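Local coordinates for SCARECROW-LIKE protein 7 (Oryza sativa Japonica Group, PDB 5HYZ), which probably acts as a transcription factor in plant development and abiotic stress resistance, binding DNA in vitro through its GRAS domain, at residues Gln99-Ala104 with Ala204-Leu209; Arg224-Ala229 with Thr316-Cys321. One frame throughout, in Å; residues are numbered along the deposited sequence.

Interaction 1: Gln99-Ala104 with Ala204-Leu209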
# COMPACT_ATOMS: atom_id res chain seq x y z
N GLN A 99 -3.70 -11.79 -10.80
CA GLN A 99 -4.05 -11.43 -12.16
C GLN A 99 -4.08 -12.66 -13.04
O GLN A 99 -5.00 -12.83 -13.88
CB GLN A 99 -3.03 -10.35 -12.66
CG GLN A 99 -3.43 -9.74 -14.00
CD GLN A 99 -4.76 -8.96 -13.88
OE1 GLN A 99 -5.02 -8.29 -12.85
NE2 GLN A 99 -5.61 -9.05 -14.91
N ALA A 100 -3.09 -13.55 -12.85
CA ALA A 100 -3.09 -14.82 -13.62
C ALA A 100 -4.31 -15.71 -13.31
O ALA A 100 -4.89 -16.30 -14.23
CB ALA A 100 -1.84 -15.61 -13.36
N ILE A 101 -4.70 -15.77 -12.02
CA ILE A 101 -5.89 -16.56 -11.67
C ILE A 101 -7.15 -15.96 -12.32
O ILE A 101 -8.01 -16.66 -12.83
CB ILE A 101 -6.02 -16.59 -10.15
CG1 ILE A 101 -4.82 -17.39 -9.60
CG2 ILE A 101 -7.37 -17.22 -9.76
CD1 ILE A 101 -4.64 -17.28 -8.01
N LEU A 102 -7.24 -14.62 -12.27
CA LEU A 102 -8.42 -13.93 -12.82
C LEU A 102 -8.57 -14.22 -14.28
O LEU A 102 -9.67 -14.48 -14.76
CB LEU A 102 -8.28 -12.41 -12.55
CG LEU A 102 -9.49 -11.54 -12.91
CD1 LEU A 102 -10.46 -11.77 -11.80
CD2 LEU A 102 -9.16 -10.07 -12.96
N GLU A 103 -7.45 -14.16 -15.00
CA GLU A 103 -7.53 -14.42 -16.41
C GLU A 103 -7.78 -15.88 -16.75
O GLU A 103 -8.54 -16.17 -17.68
CB GLU A 103 -6.25 -13.95 -17.06
CG GLU A 103 -6.31 -12.40 -17.02
CD GLU A 103 -5.03 -11.71 -17.55
OE1 GLU A 103 -4.13 -12.41 -18.05
OE2 GLU A 103 -4.92 -10.48 -17.40
N ALA A 104 -7.17 -16.78 -16.00
CA ALA A 104 -7.38 -18.22 -16.28
C ALA A 104 -8.80 -18.70 -16.02
O ALA A 104 -9.24 -19.70 -16.59
CB ALA A 104 -6.39 -19.07 -15.45
N ALA A 204 -7.94 -23.13 -9.22
CA ALA A 204 -6.62 -22.53 -9.30
C ALA A 204 -5.83 -22.94 -8.09
O ALA A 204 -6.33 -22.89 -6.96
CB ALA A 204 -6.71 -20.97 -9.39
N VAL A 205 -4.59 -23.33 -8.29
CA VAL A 205 -3.72 -23.73 -7.19
C VAL A 205 -2.64 -22.70 -7.03
O VAL A 205 -2.03 -22.30 -8.02
CB VAL A 205 -3.06 -25.13 -7.45
CG1 VAL A 205 -2.24 -25.53 -6.24
CG2 VAL A 205 -4.19 -26.13 -7.58
N ASN A 206 -2.38 -22.30 -5.79
CA ASN A 206 -1.46 -21.20 -5.51
C ASN A 206 -0.30 -21.69 -4.60
O ASN A 206 -0.54 -22.27 -3.52
CB ASN A 206 -2.27 -20.05 -4.83
CG ASN A 206 -1.45 -18.82 -4.60
OD1 ASN A 206 -1.21 -18.07 -5.57
ND2 ASN A 206 -1.18 -18.47 -3.31
N PHE A 207 0.94 -21.52 -5.03
CA PHE A 207 2.10 -21.79 -4.21
C PHE A 207 2.91 -20.50 -4.02
O PHE A 207 3.82 -20.23 -4.82
CB PHE A 207 3.02 -22.78 -4.88
CG PHE A 207 2.44 -24.19 -5.00
CD1 PHE A 207 2.46 -25.04 -3.90
CD2 PHE A 207 1.90 -24.64 -6.22
CE1 PHE A 207 1.98 -26.34 -4.02
CE2 PHE A 207 1.41 -25.95 -6.35
CZ PHE A 207 1.47 -26.80 -5.23
N MSE A 208 2.64 -19.73 -2.99
CA MSE A 208 3.39 -18.46 -2.86
C MSE A 208 4.39 -18.61 -1.71
O MSE A 208 4.03 -18.78 -0.51
CB MSE A 208 2.50 -17.22 -2.56
CG MSE A 208 1.39 -17.07 -3.55
SE MSE A 208 2.48 -16.04 -5.03
CE MSE A 208 3.58 -15.24 -3.30
N LEU A 209 5.68 -18.61 -2.07
CA LEU A 209 6.77 -18.76 -1.08
C LEU A 209 6.53 -19.99 -0.19
O LEU A 209 6.53 -19.89 1.04
CB LEU A 209 6.90 -17.50 -0.25
CG LEU A 209 7.19 -16.23 -1.08
CD1 LEU A 209 7.41 -15.00 -0.16
CD2 LEU A 209 8.40 -16.48 -2.02
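I101 and A204 meet where the last turn of helix 89-104 lies over strand 202-208. The methyl CB of A204 faces the helix and sits 3.8 Å from I101 CG2 and 4.1 Å from I101 CG1, so it is covered by both branches of the isoleucine. With CG2 anti to the backbone N and CG1 beside it (chi1 -67°), and with the second torsion extended (chi2 168°), CD1 is carried along the strand toward N206, ending 4.3 Å from N206 OD1. There CD1 only brushes the amide oxygen, whose bonding is made with other groups: OD1 takes hydrogen bonds from T238 and Q123, and ND2 bonds to D115 of the predicted VHIID motif. W124 of helix 122-132 touches both I101 and N206 and so packs beside the contact. The strand is held in place by backbone bonds between A204 and both H112 and V114, and between V205 and both V236 and T238. A helix laid on a central parallel strand, with small and branched apolar residues between them, is the layering of the Rossmann-like core of the GRAS domain.

Interaction 2: Arg224-Ala229 with Thr316-Cys321; sequences RVLRLA and TLMEWC
L226 of helix 220-231 reaches across to the end of helix 311-320 and makes nearly all of this contact, with M318 and C321 as its partners. Its CG stands anti to the carbonyl carbon (chi1 -69°), and the extended second torsion (chi2 178°) points CD1 toward the other helix while CD2 turns toward the sheet. M318, a selenomethionine, starts out with the same first torsion, and a bend at chi2 (-59°) then brings its selenium up to the leucine, 3.7 Å from L226 CD2 and 3.8 Å from L226 CD1; chi3 swings only the terminal CE. The atom is thus shared between the methyls, and the two side chains cross at about a right angle. C321 works lower on the leucine. It is the first residue to leave helical backbone angles, and its thiol lies beside the stem, with SG 3.8 Å from L226 CB and 3.9 Å from L226 CD1. On the sheet side, F207 of strand 202-208 touches the leucine as well, while F323 packs on M318. Selenium belongs to the crystallised protein and stands where methionine has sulfur; either way the chemistry implies apolar packing held by dispersion.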
# COMPACT_ATOMS: atom_id res chain seq x y z
N ARG A 224 5.41 -34.97 -5.05
CA ARG A 224 4.15 -35.52 -4.58
C ARG A 224 3.14 -34.39 -4.59
O ARG A 224 2.00 -34.60 -5.05
CB ARG A 224 4.25 -36.15 -3.16
CG ARG A 224 2.95 -36.85 -2.67
CD ARG A 224 3.09 -37.49 -1.28
NE ARG A 224 1.90 -38.26 -0.87
CZ ARG A 224 0.70 -37.71 -0.58
NH1 ARG A 224 0.50 -36.36 -0.63
NH2 ARG A 224 -0.31 -38.51 -0.22
N VAL A 225 3.54 -33.18 -4.12
CA VAL A 225 2.52 -32.13 -4.08
C VAL A 225 2.22 -31.54 -5.49
O VAL A 225 1.09 -31.15 -5.75
CB VAL A 225 2.89 -30.99 -3.06
CG1 VAL A 225 3.83 -30.00 -3.62
CG2 VAL A 225 1.61 -30.17 -2.69
N LEU A 226 3.20 -31.47 -6.39
CA LEU A 226 2.91 -31.02 -7.79
C LEU A 226 2.01 -32.02 -8.50
O LEU A 226 1.12 -31.64 -9.24
CB LEU A 226 4.18 -30.80 -8.60
CG LEU A 226 4.99 -29.61 -8.12
CD1 LEU A 226 6.29 -29.45 -8.93
CD2 LEU A 226 4.14 -28.31 -8.22
N ARG A 227 2.21 -33.32 -8.25
CA ARG A 227 1.26 -34.29 -8.82
C ARG A 227 -0.11 -34.16 -8.24
O ARG A 227 -1.12 -34.29 -8.93
CB ARG A 227 1.79 -35.74 -8.60
CG ARG A 227 2.99 -36.03 -9.52
CD ARG A 227 3.52 -37.43 -9.14
NE ARG A 227 4.51 -37.93 -10.08
CZ ARG A 227 5.06 -39.16 -9.97
NH1 ARG A 227 4.72 -39.95 -8.93
NH2 ARG A 227 5.96 -39.60 -10.86
N LEU A 228 -0.16 -33.88 -6.95
CA LEU A 228 -1.42 -33.66 -6.30
C LEU A 228 -2.12 -32.44 -6.91
O LEU A 228 -3.29 -32.48 -7.22
CB LEU A 228 -1.17 -33.48 -4.82
CG LEU A 228 -2.32 -33.16 -3.92
CD1 LEU A 228 -3.33 -34.33 -3.95
CD2 LEU A 228 -1.81 -32.98 -2.48
N ALA A 229 -1.38 -31.36 -7.09
CA ALA A 229 -1.98 -30.17 -7.74
C ALA A 229 -2.52 -30.48 -9.16
O ALA A 229 -3.66 -30.14 -9.53
CB ALA A 229 -0.93 -29.07 -7.83
N THR A 316 12.26 -26.62 -14.80
CA THR A 316 12.56 -28.06 -15.07
C THR A 316 11.61 -28.93 -14.25
O THR A 316 11.02 -29.90 -14.75
CB THR A 316 13.99 -28.40 -14.74
OG1 THR A 316 14.84 -27.68 -15.64
CG2 THR A 316 14.28 -29.95 -14.94
N LEU A 317 11.40 -28.55 -13.00
CA LEU A 317 10.55 -29.39 -12.14
C LEU A 317 9.08 -29.36 -12.57
O LEU A 317 8.39 -30.36 -12.66
CB LEU A 317 10.68 -28.90 -10.71
CG LEU A 317 11.83 -29.39 -9.89
CD1 LEU A 317 11.99 -28.44 -8.70
CD2 LEU A 317 11.39 -30.76 -9.42
N MSE A 318 8.59 -28.17 -12.88
CA MSE A 318 7.19 -28.04 -13.30
C MSE A 318 6.95 -28.84 -14.59
O MSE A 318 5.95 -29.51 -14.70
CB MSE A 318 6.81 -26.56 -13.56
CG MSE A 318 6.93 -25.62 -12.37
SE MSE A 318 5.74 -26.25 -10.86
CE MSE A 318 4.08 -25.90 -11.76
N GLU A 319 7.89 -28.77 -15.54
CA GLU A 319 7.69 -29.47 -16.82
C GLU A 319 7.83 -30.96 -16.62
O GLU A 319 7.16 -31.76 -17.26
CB GLU A 319 8.70 -28.98 -17.84
CG GLU A 319 8.35 -27.47 -18.19
CD GLU A 319 9.17 -26.86 -19.32
OE1 GLU A 319 10.31 -27.30 -19.54
OE2 GLU A 319 8.69 -25.86 -19.90
N TRP A 320 8.69 -31.31 -15.71
CA TRP A 320 8.86 -32.74 -15.36
C TRP A 320 7.53 -33.30 -14.82
O TRP A 320 7.19 -34.45 -15.07
CB TRP A 320 10.00 -32.87 -14.36
CG TRP A 320 10.53 -34.32 -14.18
CD1 TRP A 320 10.04 -35.44 -14.79
CD2 TRP A 320 11.65 -34.73 -13.42
NE1 TRP A 320 10.76 -36.54 -14.40
CE2 TRP A 320 11.77 -36.13 -13.57
CE3 TRP A 320 12.58 -34.04 -12.62
CZ2 TRP A 320 12.78 -36.87 -12.93
CZ3 TRP A 320 13.58 -34.77 -11.99
CH2 TRP A 320 13.67 -36.18 -12.15
N CYS A 321 6.75 -32.46 -14.13
CA CYS A 321 5.49 -32.88 -13.55
C CYS A 321 4.33 -32.65 -14.49
O CYS A 321 3.19 -32.83 -14.12
CB CYS A 321 5.28 -32.17 -12.19
SG CYS A 321 6.49 -32.76 -10.96

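Strand 202-208 connects the two contacts. Interaction 1 covers one of its faces with helix 89-104 through A204, while V205 and F207 point to the other face, where helix 220-231 of interaction 2 packs. The centres of the contacts are about 16 Å apart, yet they touch: F207 CE2 lies 4.1 Å from L226 CD2, and V205 CG1 lies 4.1 Å from A229 CB. Strand and helix 220-231 are consecutive in the chain. The sheet thus carries helix 89-104 on one face and helices 220-231 and 311-320 side by side on the other. The series joins the VHIID, PFYRE and SAW regions, as predicted from sequence, within one GRAS domain.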